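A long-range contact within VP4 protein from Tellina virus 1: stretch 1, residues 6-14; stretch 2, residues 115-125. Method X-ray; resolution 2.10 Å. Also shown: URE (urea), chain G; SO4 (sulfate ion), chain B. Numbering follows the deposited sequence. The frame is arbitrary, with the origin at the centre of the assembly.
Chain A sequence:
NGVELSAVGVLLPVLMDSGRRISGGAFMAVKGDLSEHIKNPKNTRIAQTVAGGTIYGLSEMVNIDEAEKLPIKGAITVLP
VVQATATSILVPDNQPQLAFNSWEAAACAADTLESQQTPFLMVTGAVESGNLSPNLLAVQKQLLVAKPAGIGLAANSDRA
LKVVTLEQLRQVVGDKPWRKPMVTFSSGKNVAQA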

ATOM      1  N   SER A   6     -11.652  -3.214 -11.359  1.00 23.90           N
ATOM      2  CA  SER A   6     -10.689  -2.548 -12.242  1.00 25.35           C
ATOM      3  C   SER A   6     -10.093  -1.458 -11.418  1.00 24.38           C
ATOM      4  O   SER A   6     -10.821  -0.685 -10.862  1.00 26.92           O
ATOM      5  CB  SER A   6     -11.412  -1.803 -13.378  1.00 27.14           C
ATOM      6  OG  SER A   6     -11.959  -2.751 -14.220  1.00 31.45           O
ATOM      7  N   ALA A   7      -8.801  -1.323 -11.370  1.00 22.60           N
ATOM      8  CA  ALA A   7      -8.205  -0.377 -10.423  1.00 22.31           C
ATOM      9  C   ALA A   7      -6.784  -0.244 -10.783  1.00 21.09           C
ATOM     10  O   ALA A   7      -6.136  -1.199 -11.247  1.00 20.32           O
ATOM     11  CB  ALA A   7      -8.267  -0.948  -8.984  1.00 20.71           C
ATOM     12  N   VAL A   8      -6.277   0.930 -10.505  1.00 21.17           N
ATOM     13  CA  VAL A   8      -4.873   1.198 -10.705  1.00 21.59           C
ATOM     14  C   VAL A   8      -4.377   1.824  -9.392  1.00 20.14           C
ATOM     15  O   VAL A   8      -5.096   2.606  -8.778  1.00 19.22           O
ATOM     16  CB  VAL A   8      -4.700   2.105 -11.957  1.00 23.45           C
ATOM     17  CG1 VAL A   8      -3.327   2.772 -12.007  1.00 24.72           C
ATOM     18  CG2 VAL A   8      -4.934   1.241 -13.244  1.00 27.51           C
ATOM     19  N   GLY A   9      -3.188   1.441  -8.959  1.00 19.51           N
ATOM     20  CA  GLY A   9      -2.609   2.014  -7.764  1.00 19.44           C
ATOM     21  C   GLY A   9      -1.256   1.404  -7.496  1.00 19.50           C
ATOM     22  O   GLY A   9      -0.595   0.921  -8.426  1.00 20.32           O
ATOM     23  N   VAL A  10      -0.827   1.413  -6.227  1.00 17.62           N
ATOM     24  CA  VAL A  10       0.495   0.902  -5.913  1.00 15.86           C
ATOM     25  C   VAL A  10       0.403  -0.047  -4.698  1.00 15.41           C
ATOM     26  O   VAL A  10      -0.209   0.310  -3.656  1.00 13.25           O
ATOM     27  CB  VAL A  10       1.520   2.084  -5.660  1.00 18.39           C
ATOM     28  CG1 VAL A  10       2.865   1.542  -5.132  1.00 15.78           C
ATOM     29  CG2 VAL A  10       1.736   2.899  -6.970  1.00 18.35           C
ATOM     30  N   LEU A  11       0.972  -1.243  -4.870  1.00 14.23           N
ATOM     31  CA  LEU A  11       0.889  -2.276  -3.877  1.00 15.81           C
ATOM     32  C   LEU A  11       1.811  -1.958  -2.669  1.00 15.82           C
ATOM     33  O   LEU A  11       2.876  -1.408  -2.828  1.00 15.49           O
ATOM     34  CB  LEU A  11       1.373  -3.595  -4.483  1.00 15.11           C
ATOM     35  CG  LEU A  11       0.264  -4.239  -5.349  1.00 18.70           C
ATOM     36  CD1 LEU A  11       0.891  -5.369  -6.100  1.00 18.54           C
ATOM     37  CD2 LEU A  11      -0.870  -4.717  -4.475  1.00 13.86           C
ATOM     38  N   LEU A  12       1.403  -2.362  -1.487  1.00 15.22           N
ATOM     39  CA  LEU A  12       2.260  -2.195  -0.309  1.00 14.82           C
ATOM     40  C   LEU A  12       2.116  -3.453   0.564  1.00 15.05           C
ATOM     41  O   LEU A  12       1.018  -3.960   0.765  1.00 15.78           O
ATOM     42  CB  LEU A  12       1.898  -0.903   0.497  1.00 13.01           C
ATOM     43  CG  LEU A  12       0.470  -0.882   1.054  1.00 14.58           C
ATOM     44  CD1 LEU A  12       0.539  -0.900   2.584  1.00 12.74           C
ATOM     45  CD2 LEU A  12      -0.358   0.386   0.601  1.00 12.55           C
ATOM     46  N   PRO A  13       3.229  -3.935   1.100  1.00 17.08           N
ATOM     47  CA  PRO A  13       3.190  -5.107   1.982  1.00 17.94           C
ATOM     48  C   PRO A  13       2.728  -4.764   3.404  1.00 16.43           C
ATOM     49  O   PRO A  13       2.983  -3.666   3.886  1.00 16.31           O
ATOM     50  CB  PRO A  13       4.664  -5.605   1.973  1.00 19.00           C
ATOM     51  CG  PRO A  13       5.459  -4.363   1.849  1.00 20.63           C
ATOM     52  CD  PRO A  13       4.614  -3.448   0.892  1.00 17.40           C
ATOM     53  N   VAL A  14       2.011  -5.686   4.042  1.00 16.40           N
ATOM     54  CA  VAL A  14       1.659  -5.553   5.450  1.00 16.63           C
ATOM     55  C   VAL A  14       1.995  -6.831   6.179  1.00 17.80           C
ATOM     56  O   VAL A  14       2.062  -7.898   5.583  1.00 18.39           O
ATOM     57  CB  VAL A  14       0.130  -5.213   5.686  1.00 15.28           C
ATOM     58  CG1 VAL A  14      -0.179  -3.914   5.032  1.00 14.53           C
ATOM     59  CG2 VAL A  14      -0.817  -6.409   5.150  1.00 15.92           C
ATOM     60  N   SER A 115       0.431   6.327 -15.449  1.00 47.36           N
ATOM     61  CA  SER A 115       0.543   5.288 -16.481  1.00 48.33           C
ATOM     62  C   SER A 115      -0.737   4.536 -16.779  1.00 48.67           C
ATOM     63  O   SER A 115      -0.881   4.003 -17.896  1.00 50.25           O
ATOM     64  CB  SER A 115       1.663   4.309 -16.179  1.00 47.35           C
ATOM     65  OG  SER A 115       1.427   3.659 -14.944  1.00 46.58           O
ATOM     66  N   GLN A 116      -1.674   4.475 -15.833  1.00 47.45           N
ATOM     67  CA  GLN A 116      -2.916   3.719 -16.129  1.00 47.40           C
ATOM     68  C   GLN A 116      -2.698   2.204 -15.923  1.00 42.85           C
ATOM     69  O   GLN A 116      -3.574   1.372 -16.206  1.00 43.22           O
ATOM     70  CB  GLN A 116      -3.325   4.017 -17.577  1.00 51.09           C
ATOM     71  CG  GLN A 116      -4.501   3.243 -18.133  1.00 57.54           C
ATOM     72  CD  GLN A 116      -5.810   3.883 -17.709  1.00 65.31           C
ATOM     73  OE1 GLN A 116      -6.192   4.937 -18.229  1.00 68.70           O
ATOM     74  NE2 GLN A 116      -6.490   3.265 -16.737  1.00 65.29           N
ATOM     75  N   GLN A 117      -1.504   1.844 -15.457  1.00 38.01           N
ATOM     76  CA  GLN A 117      -1.226   0.472 -15.046  1.00 32.60           C
ATOM     77  C   GLN A 117      -0.544   0.505 -13.682  1.00 27.46           C
ATOM     78  O   GLN A 117       0.333   1.339 -13.413  1.00 27.19           O
ATOM     79  CB  GLN A 117      -0.305  -0.236 -16.047  1.00 33.38           C
ATOM     80  CG  GLN A 117      -0.837  -0.434 -17.425  1.00 41.55           C
ATOM     81  CD  GLN A 117      -0.323  -1.733 -17.990  1.00 47.86           C
ATOM     82  OE1 GLN A 117       0.771  -2.180 -17.633  1.00 49.39           O
ATOM     83  NE2 GLN A 117      -1.128  -2.378 -18.835  1.00 50.75           N
ATOM     84  N   THR A 118      -0.905  -0.417 -12.828  1.00 22.11           N
ATOM     85  CA  THR A 118      -0.206  -0.594 -11.526  1.00 18.94           C
ATOM     86  C   THR A 118       1.186  -1.136 -11.848  1.00 19.16           C
ATOM     87  O   THR A 118       1.294  -2.048 -12.692  1.00 18.82           O
ATOM     88  CB  THR A 118      -0.983  -1.665 -10.743  1.00 17.82           C
ATOM     89  OG1 THR A 118      -2.298  -1.158 -10.469  1.00 16.83           O
ATOM     90  CG2 THR A 118      -0.284  -2.097  -9.470  1.00 13.53           C
ATOM     91  N   PRO A 119       2.258  -0.581 -11.225  1.00 18.87           N
ATOM     92  CA  PRO A 119       3.608  -1.084 -11.468  1.00 18.78           C
ATOM     93  C   PRO A 119       3.806  -2.481 -10.831  1.00 18.78           C
ATOM     94  O   PRO A 119       3.178  -2.812  -9.809  1.00 18.44           O
ATOM     95  CB  PRO A 119       4.526  -0.060 -10.716  1.00 19.96           C
ATOM     96  CG  PRO A 119       3.704   0.550  -9.728  1.00 20.30           C
ATOM     97  CD  PRO A 119       2.264   0.591 -10.317  1.00 18.38           C
ATOM     98  N   PHE A 120       4.687  -3.273 -11.411  1.00 18.55           N
ATOM     99  CA  PHE A 120       4.959  -4.575 -10.846  1.00 19.80           C
ATOM    100  C   PHE A 120       6.056  -4.372  -9.823  1.00 19.47           C
ATOM    101  O   PHE A 120       7.214  -4.696 -10.082  1.00 20.17           O
ATOM    102  CB  PHE A 120       5.384  -5.513 -11.952  1.00 19.90           C
ATOM    103  CG  PHE A 120       5.605  -6.919 -11.509  1.00 19.23           C
ATOM    104  CD1 PHE A 120       4.565  -7.671 -11.008  1.00 20.10           C
ATOM    105  CD2 PHE A 120       6.883  -7.512 -11.627  1.00 19.51           C
ATOM    106  CE1 PHE A 120       4.781  -8.998 -10.574  1.00 21.20           C
ATOM    107  CE2 PHE A 120       7.083  -8.858 -11.176  1.00 20.06           C
ATOM    108  CZ  PHE A 120       6.031  -9.578 -10.696  1.00 16.76           C
ATOM    109  N   LEU A 121       5.684  -3.812  -8.671  1.00 18.34           N
ATOM    110  CA  LEU A 121       6.642  -3.451  -7.683  1.00 19.40           C
ATOM    111  C   LEU A 121       5.858  -3.072  -6.447  1.00 20.44           C
ATOM    112  O   LEU A 121       4.865  -2.343  -6.539  1.00 24.05           O
ATOM    113  CB  LEU A 121       7.429  -2.231  -8.160  1.00 20.60           C
ATOM    114  CG  LEU A 121       8.578  -1.755  -7.255  1.00 21.84           C
ATOM    115  CD1 LEU A 121       9.741  -2.675  -7.342  1.00 21.44           C
ATOM    116  CD2 LEU A 121       9.039  -0.327  -7.566  1.00 21.82           C
HETATM  117  N   MSE A 122       6.280  -3.526  -5.287  1.00 17.99           N
HETATM  118  CA  MSE A 122       5.572  -3.154  -4.067  1.00 16.00           C
HETATM  119  C   MSE A 122       6.377  -2.038  -3.437  1.00 16.43           C
HETATM  120  O   MSE A 122       7.614  -1.945  -3.648  1.00 16.20           O
HETATM  121  CB  MSE A 122       5.513  -4.337  -3.102  1.00 14.66           C
HETATM  122  CG  MSE A 122       4.719  -5.519  -3.700  1.00 16.09           C
HETATM  123 SE   MSE A 122       4.532  -6.875  -2.249  1.00 24.15          SE
HETATM  124  CE  MSE A 122       2.891  -6.094  -1.553  1.00 12.02           C
ATOM    125  N   VAL A 123       5.712  -1.206  -2.651  1.00 15.68           N
ATOM    126  CA  VAL A 123       6.442  -0.089  -2.066  1.00 17.58           C
ATOM    127  C   VAL A 123       6.155   0.025  -0.562  1.00 16.28           C
ATOM    128  O   VAL A 123       5.019  -0.100  -0.162  1.00 16.35           O
ATOM    129  CB  VAL A 123       6.047   1.212  -2.833  1.00 19.53           C
ATOM    130  CG1 VAL A 123       6.587   2.456  -2.114  1.00 20.98           C
ATOM    131  CG2 VAL A 123       6.546   1.146  -4.346  1.00 20.07           C
ATOM    132  N   THR A 124       7.150   0.249   0.279  1.00 16.78           N
ATOM    133  CA  THR A 124       6.860   0.434   1.719  1.00 17.45           C
ATOM    134  C   THR A 124       7.614   1.658   2.239  1.00 18.24           C
ATOM    135  O   THR A 124       8.786   1.879   1.868  1.00 17.49           O
ATOM    136  CB  THR A 124       7.224  -0.876   2.600  1.00 17.76           C
ATOM    137  OG1 THR A 124       6.720  -0.758   3.949  1.00 22.98           O
ATOM    138  CG2 THR A 124       8.711  -1.074   2.715  1.00 18.34           C
ATOM    139  N   GLY A 125       6.988   2.382   3.171  1.00 19.22           N
ATOM    140  CA  GLY A 125       7.676   3.395   3.949  1.00 18.71           C
ATOM    141  C   GLY A 125       6.751   4.551   4.307  1.00 21.08           C
ATOM    142  O   GLY A 125       5.752   4.783   3.633  1.00 20.13           O
TER
HETATM  143  C   URE G 105       4.242  -0.119 -15.642  1.00 53.58           C
HETATM  144  O   URE G 105       4.993   0.394 -14.805  1.00 53.22           O
HETATM  145  N1  URE G 105       3.989   0.532 -16.773  1.00 53.89           N
HETATM  146  N2  URE G 105       3.637  -1.310 -15.470  1.00 52.84           N
HETATM  147  S   SO4 B 100       8.660  -0.115   6.918  1.00 31.49           S
HETATM  148  O1  SO4 B 100       8.537   0.909   5.910  1.00 34.57           O
HETATM  149  O2  SO4 B 100       9.342  -1.256   6.308  1.00 31.23           O
HETATM  150  O3  SO4 B 100       9.460   0.440   7.989  1.00 35.42           O
HETATM  151  O4  SO4 B 100       7.433  -0.545   7.541  1.00 28.60           O
HETATM  152  O   HOH W   1      -4.102  -2.862 -10.280  1.00 12.38           O
HETATM  153  O   HOH W   2       2.473  -1.698  -7.211  1.00 10.54           O
HETATM  154  O   HOH W   3       4.203  -1.445   4.052  1.00 17.41           O

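Two direct hydrogen bonds join these stretches, and water bridges add to them. Water 2 accepts from L11 N (2.8 Å) and donates to P119 O (2.9 Å) and to L121 O (2.6 Å), so that one molecule links the amide of L11 to two carbonyls of stretch 2.

The first direct bond involves a side chain: G9 N donates to T118 OG1 at 3.1 Å. With a chi1 of -64° (m), the threonine sets its hydroxyl against the backbone of stretch 1, and the same OG1 donates to water 1 (2.5 Å), which in turn donates to A7 O (2.8 Å). The second is between backbones, V123 N to L11 O at 2.8 Å, and a CA-H...O contact from M122 CA to the same L11 O (3.4 Å) supplements it. Farther along, L12 CA approaches V123 O at 3.5 Å.

Apolar side chains pack around this polar framework. V10, with chi1 t, touches two partners: its CG2 lies 4.1 Å from P119 CD and its CG1 3.8 Å from V123 CG2. P119, which has no amide proton to satisfy, presents its ring to stretch 1, with CD also 3.4 Å from G9 O. L11 points toward stretch 2, its CB 3.9 Å from M122 CG. M122, a selenomethionine, starts sideways, but its long, flexible chain brings CE to 3.4 Å from P13 N and 4.0 Å from P13 CB. P13 also places CG 4.0 Å from T124 CB. All these residues are buried.

At the more open end, V8 CG2 rests 3.3 Å from Q116 O, covering the backbone of a residue that is itself exposed. Together the stretches bury 653 Å², with M122, L11, V8, P13 and T118 the most covered residues.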